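Long-range contacts in ethanolamine utilization protein EutL (Clostridium perfringens E str. JGS1987, PDB 4TME), which forms part of the shell of the ethanolamine-utilizing bacterial microcompartment and binds ethanolamine, which is thought to control opening of its pore: residues D45-A50 with D104-G109; D52-A57 with N100-F105. All blocks are in the same frame, centred on the assembly; numbering follows the deposited sequence.

Contact 1 (D45-A50 with D104-G109). With ETA (ethanolamine), chain J.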
ATOM      1  N   ASP C  45     -11.290   2.752  11.245  1.00 21.41           N
ATOM      2  CA  ASP C  45     -11.140   3.422  12.541  1.00 21.62           C
ATOM      3  C   ASP C  45     -12.364   3.218  13.446  1.00 22.18           C
ATOM      4  O   ASP C  45     -12.216   3.165  14.683  1.00 22.17           O
ATOM      5  CB  ASP C  45     -10.848   4.901  12.330  1.00 21.80           C
ATOM      6  CG  ASP C  45      -9.560   5.103  11.579  1.00 22.45           C
ATOM      7  OD1 ASP C  45      -8.505   4.710  12.133  1.00 22.98           O
ATOM      8  OD2 ASP C  45      -9.642   5.565  10.407  1.00 22.54           O
ATOM      9  N   VAL C  46     -13.558   3.074  12.856  1.00 21.55           N
ATOM     10  CA  VAL C  46     -14.733   2.676  13.669  1.00 21.96           C
ATOM     11  C   VAL C  46     -14.485   1.293  14.253  1.00 21.16           C
ATOM     12  O   VAL C  46     -14.768   1.050  15.434  1.00 22.18           O
ATOM     13  CB  VAL C  46     -16.044   2.698  12.859  1.00 22.82           C
ATOM     14  CG1 VAL C  46     -17.196   1.960  13.614  1.00 22.35           C
ATOM     15  CG2 VAL C  46     -16.439   4.150  12.584  1.00 23.78           C
ATOM     16  N   THR C  47     -13.936   0.391  13.449  1.00 20.58           N
ATOM     17  CA  THR C  47     -13.683  -0.956  13.947  1.00 21.02           C
ATOM     18  C   THR C  47     -12.626  -0.967  15.042  1.00 20.56           C
ATOM     19  O   THR C  47     -12.773  -1.663  16.036  1.00 20.18           O
ATOM     20  CB  THR C  47     -13.291  -1.888  12.795  1.00 21.17           C
ATOM     21  OG1 THR C  47     -14.399  -1.939  11.892  1.00 22.10           O
ATOM     22  CG2 THR C  47     -12.996  -3.312  13.285  1.00 21.52           C
ATOM     23  N   TYR C  48     -11.572  -0.170  14.899  1.00 19.96           N
ATOM     24  CA  TYR C  48     -10.549  -0.102  15.946  1.00 20.01           C
ATOM     25  C   TYR C  48     -11.142   0.420  17.265  1.00 20.09           C
ATOM     26  O   TYR C  48     -10.785  -0.050  18.366  1.00 21.41           O
ATOM     27  CB  TYR C  48      -9.391   0.804  15.497  1.00 20.61           C
ATOM     28  CG  TYR C  48      -8.625   0.259  14.304  1.00 20.93           C
ATOM     29  CD1 TYR C  48      -8.384  -1.107  14.165  1.00 20.79           C
ATOM     30  CD2 TYR C  48      -8.202   1.104  13.295  1.00 20.69           C
ATOM     31  CE1 TYR C  48      -7.694  -1.605  13.045  1.00 22.26           C
ATOM     32  CE2 TYR C  48      -7.509   0.628  12.184  1.00 20.91           C
ATOM     33  CZ  TYR C  48      -7.247  -0.736  12.080  1.00 22.44           C
ATOM     34  OH  TYR C  48      -6.555  -1.242  10.995  1.00 24.21           O
ATOM     35  N   THR C  49     -12.044   1.396  17.159  1.00 19.63           N
ATOM     36  CA  THR C  49     -12.701   1.945  18.335  1.00 20.60           C
ATOM     37  C   THR C  49     -13.604   0.873  18.965  1.00 20.94           C
ATOM     38  O   THR C  49     -13.697   0.762  20.205  1.00 22.70           O
ATOM     39  CB  THR C  49     -13.535   3.210  17.982  1.00 24.15           C
ATOM     40  OG1 THR C  49     -12.695   4.152  17.305  1.00 24.98           O
ATOM     41  CG2 THR C  49     -14.096   3.888  19.226  1.00 24.97           C
ATOM     42  N   ALA C  50     -14.284   0.109  18.108  1.00 20.82           N
ATOM     43  CA  ALA C  50     -15.160  -0.972  18.569  1.00 21.63           C
ATOM     44  C   ALA C  50     -14.395  -2.098  19.262  1.00 21.61           C
ATOM     45  O   ALA C  50     -14.876  -2.657  20.267  1.00 23.62           O
ATOM     46  CB  ALA C  50     -15.955  -1.513  17.409  1.00 22.16           C
ATOM     47  N   ASP C 104     -21.973  -4.607  18.327  1.00 27.00           N
ATOM     48  CA  ASP C 104     -22.943  -3.645  18.822  1.00 29.03           C
ATOM     49  C   ASP C 104     -22.393  -2.221  18.747  1.00 29.16           C
ATOM     50  O   ASP C 104     -23.138  -1.282  18.440  1.00 30.25           O
ATOM     51  CB  ASP C 104     -23.361  -3.981  20.240  1.00 30.68           C
ATOM     52  CG  ASP C 104     -24.256  -5.200  20.311  1.00 35.72           C
ATOM     53  OD1 ASP C 104     -24.676  -5.754  19.257  1.00 38.10           O
ATOM     54  OD2 ASP C 104     -24.522  -5.620  21.441  1.00 37.34           O
ATOM     55  N   PHE C 105     -21.098  -2.053  19.003  1.00 26.53           N
ATOM     56  CA  PHE C 105     -20.519  -0.718  18.939  1.00 27.51           C
ATOM     57  C   PHE C 105     -20.496  -0.199  17.506  1.00 27.23           C
ATOM     58  O   PHE C 105     -20.803   0.967  17.255  1.00 28.70           O
ATOM     59  CB  PHE C 105     -19.101  -0.673  19.512  1.00 27.95           C
ATOM     60  CG  PHE C 105     -18.576   0.733  19.652  1.00 30.39           C
ATOM     61  CD1 PHE C 105     -18.874   1.480  20.787  1.00 32.14           C
ATOM     62  CD2 PHE C 105     -17.851   1.317  18.641  1.00 31.39           C
ATOM     63  CE1 PHE C 105     -18.415   2.784  20.913  1.00 33.27           C
ATOM     64  CE2 PHE C 105     -17.397   2.627  18.760  1.00 32.57           C
ATOM     65  CZ  PHE C 105     -17.685   3.349  19.895  1.00 32.56           C
ATOM     66  N   ILE C 106     -20.155  -1.059  16.559  1.00 26.37           N
ATOM     67  CA  ILE C 106     -20.051  -0.625  15.174  1.00 26.57           C
ATOM     68  C   ILE C 106     -21.406  -0.136  14.700  1.00 29.51           C
ATOM     69  O   ILE C 106     -21.490   0.801  13.909  1.00 30.48           O
ATOM     70  CB  ILE C 106     -19.530  -1.755  14.284  1.00 24.77           C
ATOM     71  CG1 ILE C 106     -18.064  -2.047  14.648  1.00 24.26           C
ATOM     72  CG2 ILE C 106     -19.636  -1.406  12.808  1.00 24.89           C
ATOM     73  CD1 ILE C 106     -17.468  -3.231  13.940  1.00 25.27           C
ATOM     74  N   ASP C 107     -22.463  -0.765  15.184  1.00 28.71           N
ATOM     75  CA  ASP C 107     -23.810  -0.354  14.772  1.00 33.52           C
ATOM     76  C   ASP C 107     -24.472   0.640  15.736  1.00 31.58           C
ATOM     77  O   ASP C 107     -25.683   0.808  15.704  1.00 34.03           O
ATOM     78  CB  ASP C 107     -24.698  -1.586  14.598  1.00 43.36           C
ATOM     79  CG  ASP C 107     -25.851  -1.344  13.609  1.00 53.37           C
ATOM     80  OD1 ASP C 107     -25.652  -0.626  12.591  1.00 52.83           O
ATOM     81  OD2 ASP C 107     -26.958  -1.870  13.858  1.00 55.77           O
ATOM     82  N   SER C 108     -23.685   1.333  16.557  1.00 30.63           N
ATOM     83  CA  SER C 108     -24.249   2.169  17.630  1.00 32.35           C
ATOM     84  C   SER C 108     -24.586   3.608  17.217  1.00 34.95           C
ATOM     85  O   SER C 108     -25.226   4.340  17.992  1.00 35.38           O
ATOM     86  CB  SER C 108     -23.297   2.232  18.832  1.00 31.14           C
ATOM     87  OG  SER C 108     -22.105   2.937  18.536  1.00 30.89           O
ATOM     88  N   GLY C 109     -24.168   4.005  16.019  1.00 36.92           N
ATOM     89  CA  GLY C 109     -24.378   5.358  15.517  1.00 39.28           C
ATOM     90  C   GLY C 109     -23.082   6.118  15.283  1.00 38.44           C
ATOM     91  O   GLY C 109     -23.088   7.255  14.803  1.00 42.12           O
TER
HETATM   92  CA  ETA J 301      -5.253   5.383  11.198  1.00 24.44           C
HETATM   93  N   ETA J 301      -6.127   4.248  11.081  1.00 21.52           N
HETATM   94  C   ETA J 301      -5.797   6.484  10.312  1.00 26.09           C
HETATM   95  O   ETA J 301      -5.662   6.124   8.948  1.00 26.76           O

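Contact 2 (D52-A57 with N100-F105)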
ATOM      1  N   ASP C  52     -11.571  -1.748  20.838  1.00 22.27           N
ATOM      2  CA  ASP C  52     -11.232  -1.210  22.147  1.00 23.15           C
ATOM      3  C   ASP C  52     -12.409  -1.332  23.117  1.00 25.12           C
ATOM      4  O   ASP C  52     -12.243  -1.719  24.276  1.00 25.17           O
ATOM      5  CB  ASP C  52     -10.775   0.251  22.015  1.00 24.10           C
ATOM      6  CG  ASP C  52     -10.271   0.807  23.326  1.00 25.21           C
ATOM      7  OD1 ASP C  52      -9.266   0.264  23.825  1.00 25.85           O
ATOM      8  OD2 ASP C  52     -10.850   1.782  23.846  1.00 26.03           O
ATOM      9  N   GLU C  53     -13.609  -1.044  22.632  1.00 25.25           N
ATOM     10  CA  GLU C  53     -14.793  -1.207  23.454  1.00 27.98           C
ATOM     11  C   GLU C  53     -14.928  -2.672  23.886  1.00 25.92           C
ATOM     12  O   GLU C  53     -15.296  -2.939  25.042  1.00 27.47           O
ATOM     13  CB  GLU C  53     -16.022  -0.722  22.686  1.00 33.52           C
ATOM     14  CG  GLU C  53     -17.295  -0.671  23.490  1.00 40.20           C
ATOM     15  CD  GLU C  53     -17.298   0.418  24.566  1.00 42.50           C
ATOM     16  OE1 GLU C  53     -16.755   1.547  24.396  1.00 42.55           O
ATOM     17  OE2 GLU C  53     -17.866   0.123  25.608  1.00 44.04           O
ATOM     18  N   ALA C  54     -14.621  -3.617  22.991  1.00 23.67           N
ATOM     19  CA  ALA C  54     -14.695  -5.048  23.330  1.00 24.60           C
ATOM     20  C   ALA C  54     -13.775  -5.403  24.509  1.00 25.20           C
ATOM     21  O   ALA C  54     -14.134  -6.232  25.343  1.00 24.61           O
ATOM     22  CB  ALA C  54     -14.352  -5.910  22.130  1.00 24.89           C
ATOM     23  N   THR C  55     -12.602  -4.763  24.605  1.00 24.16           N
ATOM     24  CA  THR C  55     -11.692  -5.076  25.717  1.00 24.24           C
ATOM     25  C   THR C  55     -12.230  -4.582  27.073  1.00 26.84           C
ATOM     26  O   THR C  55     -11.715  -4.980  28.129  1.00 28.19           O
ATOM     27  CB  THR C  55     -10.258  -4.489  25.497  1.00 25.37           C
ATOM     28  OG1 THR C  55     -10.280  -3.054  25.624  1.00 26.67           O
ATOM     29  CG2 THR C  55      -9.668  -4.914  24.144  1.00 24.18           C
ATOM     30  N   LYS C  56     -13.266  -3.733  27.068  1.00 25.56           N
ATOM     31  CA  LYS C  56     -13.902  -3.288  28.305  1.00 26.19           C
ATOM     32  C   LYS C  56     -15.048  -4.241  28.708  1.00 27.40           C
ATOM     33  O   LYS C  56     -15.458  -4.314  29.869  1.00 29.51           O
ATOM     34  CB  LYS C  56     -14.434  -1.865  28.141  1.00 27.70           C
ATOM     35  CG  LYS C  56     -13.347  -0.828  27.920  1.00 30.42           C
ATOM     36  CD  LYS C  56     -13.861   0.601  28.050  1.00 34.09           C
ATOM     37  CE  LYS C  56     -14.542   1.086  26.788  1.00 35.06           C
ATOM     38  NZ  LYS C  56     -15.199   2.438  26.992  1.00 35.60           N
ATOM     39  N   ALA C  57     -15.539  -4.991  27.728  1.00 28.77           N
ATOM     40  CA  ALA C  57     -16.764  -5.796  27.877  1.00 28.85           C
ATOM     41  C   ALA C  57     -16.515  -7.262  28.207  1.00 27.88           C
ATOM     42  O   ALA C  57     -17.406  -7.958  28.689  1.00 29.71           O
ATOM     43  CB  ALA C  57     -17.578  -5.727  26.571  1.00 29.57           C
ATOM     44  N   ASN C 100     -19.531  -9.803  20.222  1.00 23.93           N
ATOM     45  CA  ASN C 100     -20.854  -9.210  20.312  1.00 26.53           C
ATOM     46  C   ASN C 100     -20.754  -7.728  20.709  1.00 27.64           C
ATOM     47  O   ASN C 100     -21.452  -6.884  20.143  1.00 27.46           O
ATOM     48  CB  ASN C 100     -21.740  -9.997  21.281  1.00 30.04           C
ATOM     49  CG  ASN C 100     -22.351 -11.243  20.615  1.00 34.80           C
ATOM     50  OD1 ASN C 100     -23.149 -11.123  19.691  1.00 34.42           O
ATOM     51  ND2 ASN C 100     -21.950 -12.439  21.070  1.00 35.99           N
ATOM     52  N   ALA C 101     -19.846  -7.398  21.632  1.00 27.19           N
ATOM     53  CA  ALA C 101     -19.676  -5.989  22.027  1.00 26.35           C
ATOM     54  C   ALA C 101     -19.129  -5.147  20.877  1.00 24.91           C
ATOM     55  O   ALA C 101     -19.486  -3.963  20.739  1.00 25.39           O
ATOM     56  CB  ALA C 101     -18.766  -5.886  23.255  1.00 26.15           C
ATOM     57  N   THR C 102     -18.252  -5.749  20.077  1.00 23.33           N
ATOM     58  CA  THR C 102     -17.652  -5.093  18.911  1.00 23.06           C
ATOM     59  C   THR C 102     -18.748  -4.762  17.893  1.00 24.45           C
ATOM     60  O   THR C 102     -18.874  -3.636  17.414  1.00 24.76           O
ATOM     61  CB  THR C 102     -16.584  -5.970  18.233  1.00 23.51           C
ATOM     62  OG1 THR C 102     -15.569  -6.330  19.183  1.00 24.26           O
ATOM     63  CG2 THR C 102     -15.906  -5.219  17.090  1.00 23.24           C
ATOM     64  N   LEU C 103     -19.544  -5.767  17.569  1.00 25.47           N
ATOM     65  CA  LEU C 103     -20.608  -5.593  16.601  1.00 25.08           C
ATOM     66  C   LEU C 103     -21.587  -4.542  17.059  1.00 27.51           C
ATOM     67  O   LEU C 103     -22.018  -3.687  16.283  1.00 28.65           O
ATOM     68  CB  LEU C 103     -21.347  -6.922  16.405  1.00 24.06           C
ATOM     69  CG  LEU C 103     -20.566  -8.001  15.689  1.00 28.19           C
ATOM     70  CD1 LEU C 103     -21.199  -9.379  15.927  1.00 27.19           C
ATOM     71  CD2 LEU C 103     -20.547  -7.686  14.244  1.00 33.21           C
ATOM     72  N   ASP C 104     -21.973  -4.607  18.327  1.00 27.00           N
ATOM     73  CA  ASP C 104     -22.943  -3.645  18.822  1.00 29.03           C
ATOM     74  C   ASP C 104     -22.393  -2.221  18.747  1.00 29.16           C
ATOM     75  O   ASP C 104     -23.138  -1.282  18.440  1.00 30.25           O
ATOM     76  CB  ASP C 104     -23.361  -3.981  20.240  1.00 30.68           C
ATOM     77  CG  ASP C 104     -24.256  -5.200  20.311  1.00 35.72           C
ATOM     78  OD1 ASP C 104     -24.676  -5.754  19.257  1.00 38.10           O
ATOM     79  OD2 ASP C 104     -24.522  -5.620  21.441  1.00 37.34           O
ATOM     80  N   PHE C 105     -21.098  -2.053  19.003  1.00 26.53           N
ATOM     81  CA  PHE C 105     -20.519  -0.718  18.939  1.00 27.51           C
ATOM     82  C   PHE C 105     -20.496  -0.199  17.506  1.00 27.23           C
ATOM     83  O   PHE C 105     -20.803   0.967  17.255  1.00 28.70           O
ATOM     84  CB  PHE C 105     -19.101  -0.673  19.512  1.00 27.95           C
ATOM     85  CG  PHE C 105     -18.576   0.733  19.652  1.00 30.39           C
ATOM     86  CD1 PHE C 105     -18.874   1.480  20.787  1.00 32.14           C
ATOM     87  CD2 PHE C 105     -17.851   1.317  18.641  1.00 31.39           C
ATOM     88  CE1 PHE C 105     -18.415   2.784  20.913  1.00 33.27           C
ATOM     89  CE2 PHE C 105     -17.397   2.627  18.760  1.00 32.57           C
ATOM     90  CZ  PHE C 105     -17.685   3.349  19.895  1.00 32.56           C
TER

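Contact 1 (D45-A50 with D104-G109)
Two helices of the first BMC domain, 44-57 and 92-106, pack side by side here, near the start of one and the end of the other. Phe105 and Ile106 provide most of the contact from the last turn of helix 92-106, and Ala50 receives both. The CB of Phe105 points at the other helix. Its CG is anti to the backbone N (chi1 -171°), which carries the ring to Ala50 and Thr49. CD2 lies 3.5 Å from Ala50 CA. One atom farther round the ring, CE2 meets the methyl CG2 of Thr49 at 3.6 Å. Both partners approach obliquely. Ile106 sets its CG1 branch 3.5 Å from Ala50 CB, and Val46 CG1 is a looser neighbour of that branch. The extended chain (chi2 174°) carries Ile106 CD1 on to Thr47 OG1, whose hydrogen bond goes to Cys43 O. Pro8 packs on both Val46 and Ile106. Across the segments the contacts are van der Waals. Thr49 OG1 bonds Asp45 O within its own helix and Tyr124 OH outside it. Asp45 O also accepts from Thr49 N. Asp45 takes no part in the helix packing; its OD1 accepts a hydrogen bond from the ethanolamine N at 2.6 Å and also bonds Tyr149 OH. Ser108 OG sits over the centre of one Phe105 face, 4.2 Å above the plane, while bonding Phe105 O at 2.7 Å.

Contact 2 (D52-A57 with N100-F105)
The Phe105 ring meets Glu53 at its CD1-CE1 side. Glu53 CG lies 3.8 Å from Phe105 CD1, in an oblique position. The two side chains cross at about a right angle, yet the carboxylate and the ring are nearly parallel, with planes 4° apart. Glu53 CG is anti to its backbone N, and a bend at chi2 (69°) brings OE1 to 4.1 Å from Phe105 CE1. Lys56 NZ forms a salt bridge with the same OE1, in which the hydrogen bond is weak, and it also bonds Arg130 O. These are the helices 44-57 and 92-106 of the BMC alpha/beta fold. Their short segments run at 135° to each other, N to C, with axes 8.0 Å apart. Such close approach rests on small side chains. Ala54 and Ala101 bring their CA atoms to 5.2 Å. Ala101 CB meets Ala57 CB at 3.5 Å. On the buried side, Ala54 CB sits tightly against Thr102 OG1 at 3.2 Å. That hydroxyl is anti to the carbonyl carbon and bonds Gly98 O one turn back in its own helix. Leu87 of strand 83-89 packs under both Ala54 and Thr102. Phe217 of a second subunit packs on Asn100 and Leu103.

Overall arrangement
Contacts 1 and 2 are successive parts of one interface between helices 44-57 and 92-106. Their centres are about 8 Å apart. Phe105 joins them: its CD2 side belongs to contact 1 and its CD1 side to contact 2. They also touch directly, with Ala50 CB 3.6 Å from Thr102 O. Contact 1 is the more buried and lies at the ligand end, where Asp45 belongs to both ethanolamine pockets. The ethanolamine held by Asp45 is also bonded to Thr180, and another lies about 7 Å from the Val46 side chain. The side chain of the shared Phe105 is already about 13 Å from a bound ethanolamine, and no residue of contact 2 belongs to either pocket.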